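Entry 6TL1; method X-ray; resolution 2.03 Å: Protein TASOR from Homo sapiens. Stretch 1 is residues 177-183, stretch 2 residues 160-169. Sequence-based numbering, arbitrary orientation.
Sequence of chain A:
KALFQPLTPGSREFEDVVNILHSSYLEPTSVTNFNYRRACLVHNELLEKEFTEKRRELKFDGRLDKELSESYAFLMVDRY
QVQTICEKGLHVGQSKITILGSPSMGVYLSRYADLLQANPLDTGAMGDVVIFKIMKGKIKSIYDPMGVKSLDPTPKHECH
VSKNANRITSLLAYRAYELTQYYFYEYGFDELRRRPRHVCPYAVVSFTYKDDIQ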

# COMPACT_ATOMS: atom_id res chain seq x y z
N TYR A 177 -7.03 -10.17 -5.54
CA TYR A 177 -6.93 -8.90 -4.84
C TYR A 177 -6.53 -9.10 -3.37
O TYR A 177 -5.59 -8.46 -2.89
CB TYR A 177 -8.26 -8.17 -4.96
CG TYR A 177 -8.36 -6.97 -4.08
CD1 TYR A 177 -7.56 -5.86 -4.29
CD2 TYR A 177 -9.26 -6.93 -3.02
CE1 TYR A 177 -7.65 -4.75 -3.48
CE2 TYR A 177 -9.36 -5.82 -2.20
CZ TYR A 177 -8.54 -4.74 -2.44
OH TYR A 177 -8.61 -3.62 -1.64
N GLU A 178 -7.25 -9.97 -2.65
CA GLU A 178 -6.95 -10.20 -1.23
C GLU A 178 -5.63 -10.93 -1.03
O GLU A 178 -4.95 -10.72 -0.02
CB GLU A 178 -8.10 -10.96 -0.57
CG GLU A 178 -9.39 -10.16 -0.54
CD GLU A 178 -10.25 -10.37 -1.79
OE1 GLU A 178 -9.70 -10.74 -2.86
OE2 GLU A 178 -11.47 -10.13 -1.71
N LEU A 179 -5.26 -11.83 -1.95
CA LEU A 179 -4.02 -12.58 -1.75
C LEU A 179 -2.77 -11.78 -2.07
O LEU A 179 -1.67 -12.21 -1.71
CB LEU A 179 -4.04 -13.86 -2.59
CG LEU A 179 -5.00 -14.98 -2.17
CD1 LEU A 179 -5.15 -16.00 -3.29
CD2 LEU A 179 -4.50 -15.66 -0.88
N THR A 180 -2.88 -10.63 -2.75
CA THR A 180 -1.73 -9.80 -3.09
C THR A 180 -1.68 -8.53 -2.25
O THR A 180 -1.28 -7.47 -2.74
CB THR A 180 -1.72 -9.46 -4.58
OG1 THR A 180 -2.92 -8.76 -4.91
CG2 THR A 180 -1.62 -10.74 -5.43
N GLN A 181 -2.12 -8.62 -1.00
CA GLN A 181 -2.08 -7.48 -0.10
C GLN A 181 -0.84 -7.53 0.78
O GLN A 181 -0.23 -8.58 1.00
CB GLN A 181 -3.32 -7.44 0.80
CG GLN A 181 -4.59 -7.32 0.04
CD GLN A 181 -4.81 -5.92 -0.46
OE1 GLN A 181 -4.77 -4.95 0.31
NE2 GLN A 181 -4.99 -5.78 -1.77
N TYR A 182 -0.47 -6.36 1.27
CA TYR A 182 0.45 -6.19 2.38
C TYR A 182 -0.36 -5.80 3.61
O TYR A 182 -1.31 -5.02 3.50
CB TYR A 182 1.48 -5.09 2.09
CG TYR A 182 2.48 -5.41 0.99
CD1 TYR A 182 3.10 -6.64 0.92
CD2 TYR A 182 2.80 -4.45 0.03
CE1 TYR A 182 4.01 -6.92 -0.09
CE2 TYR A 182 3.72 -4.72 -0.98
CZ TYR A 182 4.32 -5.96 -1.03
OH TYR A 182 5.23 -6.26 -2.02
N TYR A 183 0.01 -6.32 4.77
CA TYR A 183 -0.70 -6.04 6.03
C TYR A 183 0.30 -5.48 7.03
O TYR A 183 1.10 -6.23 7.59
CB TYR A 183 -1.36 -7.31 6.54
CG TYR A 183 -2.09 -7.23 7.87
CD1 TYR A 183 -3.31 -6.57 7.98
CD2 TYR A 183 -1.59 -7.86 9.00
CE1 TYR A 183 -4.01 -6.54 9.19
CE2 TYR A 183 -2.28 -7.83 10.22
CZ TYR A 183 -3.48 -7.17 10.30
OH TYR A 183 -4.16 -7.14 11.49
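Stretch 2 160-169: HVSKNANRIT

Two water molecules stand where a direct backbone ladder might be expected between these stretches. Strand 160-162 runs beside strand 181-183 with their N-to-C directions at 155°, close to antiparallel, and the axes approach to 5.0 Å. Direct backbone hydrogen bonds, however, join only Tyr183 and His160. Farther along, where stretch 1 leaves its helix, water takes over. Water 1 accepts a hydrogen bond from Ser162 N at 2.9 Å and lies 2.9 Å from Leu179 O and 2.7 Å from Gln181 O, both within its reach as a donor. In this way an amide of stretch 2 and two carbonyls of stretch 1 share one small molecule that fits where this amide and these carbonyls are too far apart to bond directly.

The direct pairing is regular. His160 N donates to Tyr183 O over 2.8 Å, and Tyr183 N donates to His160 O over 3.0 Å, the reciprocal couple of an antiparallel hydrogen-bonded pair, with the two CA atoms 4.9 Å apart. Both side chains project to the same face of the sheet, so their rings are neighbors: the centroids are 5.4 Å apart, the planes meet obliquely at 39°, and Tyr183 CD2 lies 3.7 Å from His160 ND1. Flat aromatic side chains suit extended strands, and here the polar atoms of both side chains, Tyr183 OH and His160 ND1 and NE2, are hydrogen-bonded elsewhere in the structure.

The next residues along, Tyr182 and Val161, point to the other face. Val161 CG1 approaches the edge of the Tyr182 ring, 3.4 Å from CD1. A beta-branched valine is at home in a strand, and its short apolar side chain places a methyl group against the ring without introducing a polar atom.

Stretch 1 reaches its strand from a helix that ends at Leu179; Thr180 is the first residue to leave helical phi/psi, and Gln181 is already extended. The Gln181 side chain leads away from stretch 2 and folds back on its own segment, where NE2 donates to Tyr177 O at 3.0 Å. At this bend Ser162 directs its CB toward stretch 1, and its short side chain holds OG close to the backbone, 3.2 Å from Leu179 O. Water 2 is 2.9 Å from Ser162 OG, accepts from Gln181 N at 2.9 Å, and lies 2.5 Å from Glu178 O, where it can donate.

Stretch 2 then turns. Ser162 to Ala165 form a type I beta turn, in which Ala165 N donates to Ser162 O at 3.3 Å, and a 3-10 segment follows over residues 165-167. Lys163 points away from stretch 1 and makes no contact with it, as suits a long charged side chain at an exposed position. Ala165 points toward stretch 1, its CB 3.5 Å from Leu179 O; the methyl packs against this carbonyl and adds no further bulk. Beyond the 3-10 segment Ile168 returns: its CG2 lies 3.8 Å from Thr180 CG2, and its CD1 4.3 Å from Leu179 CD1, so that methyl groups of Ile168 meet the Thr180 methyl and, more loosely, the apolar side chain of Leu179. Altogether the stretches bury 462 Å².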

# COMPACT_ATOMS: atom_id res chain seq x y z
N HIS A 160 2.47 -8.64 7.47
CA HIS A 160 2.12 -9.96 6.95
C HIS A 160 1.97 -9.88 5.44
O HIS A 160 1.53 -8.86 4.90
CB HIS A 160 0.80 -10.45 7.55
CG HIS A 160 0.87 -10.78 9.01
ND1 HIS A 160 -0.23 -11.17 9.74
CD2 HIS A 160 1.92 -10.79 9.87
CE1 HIS A 160 0.13 -11.42 10.98
NE2 HIS A 160 1.43 -11.19 11.09
N VAL A 161 2.31 -10.99 4.76
CA VAL A 161 2.02 -11.16 3.34
C VAL A 161 1.55 -12.60 3.15
O VAL A 161 1.75 -13.46 4.01
CB VAL A 161 3.23 -10.89 2.40
CG1 VAL A 161 3.82 -9.51 2.66
CG2 VAL A 161 4.29 -11.98 2.55
N SER A 162 0.88 -12.85 2.02
CA SER A 162 0.41 -14.20 1.72
C SER A 162 1.57 -15.07 1.27
O SER A 162 2.28 -14.72 0.33
CB SER A 162 -0.67 -14.17 0.64
OG SER A 162 -1.84 -13.56 1.17
N LYS A 163 1.67 -16.25 1.88
CA LYS A 163 2.81 -17.15 1.65
C LYS A 163 3.11 -17.41 0.18
O LYS A 163 4.27 -17.37 -0.25
CB LYS A 163 2.54 -18.48 2.36
CG LYS A 163 3.73 -19.43 2.35
CD LYS A 163 4.68 -19.12 3.49
CE LYS A 163 6.04 -19.75 3.22
NZ LYS A 163 5.90 -21.15 2.76
N ASN A 164 2.09 -17.72 -0.62
CA ASN A 164 2.33 -18.14 -1.99
C ASN A 164 1.77 -17.15 -3.02
O ASN A 164 1.37 -17.55 -4.11
CB ASN A 164 1.75 -19.53 -2.23
CG ASN A 164 2.55 -20.62 -1.54
OD1 ASN A 164 3.77 -20.70 -1.69
ND2 ASN A 164 1.86 -21.45 -0.76
N ALA A 165 1.80 -15.86 -2.69
CA ALA A 165 1.24 -14.83 -3.56
C ALA A 165 1.89 -14.78 -4.93
O ALA A 165 1.26 -14.31 -5.89
CB ALA A 165 1.35 -13.46 -2.89
N ASN A 166 3.14 -15.22 -5.07
CA ASN A 166 3.74 -15.23 -6.40
C ASN A 166 3.06 -16.22 -7.34
O ASN A 166 3.26 -16.13 -8.56
CB ASN A 166 5.25 -15.49 -6.32
CG ASN A 166 6.00 -14.36 -5.62
OD1 ASN A 166 5.41 -13.34 -5.24
ND2 ASN A 166 7.31 -14.52 -5.48
N ARG A 167 2.29 -17.17 -6.81
CA ARG A 167 1.46 -18.02 -7.66
C ARG A 167 0.46 -17.18 -8.45
O ARG A 167 -0.01 -17.61 -9.51
CB ARG A 167 0.72 -19.06 -6.82
CG ARG A 167 1.59 -20.21 -6.36
CD ARG A 167 0.79 -21.21 -5.54
NE ARG A 167 1.66 -22.19 -4.90
CZ ARG A 167 1.25 -23.08 -3.99
NH1 ARG A 167 -0.02 -23.10 -3.61
NH2 ARG A 167 2.12 -23.93 -3.47
N ILE A 168 0.06 -16.03 -7.92
CA ILE A 168 -0.93 -15.19 -8.59
C ILE A 168 -0.29 -14.53 -9.81
O ILE A 168 0.68 -13.76 -9.69
CB ILE A 168 -1.50 -14.15 -7.62
CG1 ILE A 168 -2.40 -14.82 -6.59
CG2 ILE A 168 -2.32 -13.12 -8.37
CD1 ILE A 168 -3.48 -15.72 -7.19
N THR A 169 -0.82 -14.81 -11.01
CA THR A 169 -0.31 -14.18 -12.22
C THR A 169 -1.38 -13.43 -13.00
O THR A 169 -1.03 -12.69 -13.94
CB THR A 169 0.36 -15.20 -13.16
OG1 THR A 169 -0.60 -16.15 -13.64
CG2 THR A 169 1.50 -15.92 -12.45
O HOH W 1 0.37 -10.96 -0.14
O HOH W 2 -2.63 -10.78 0.80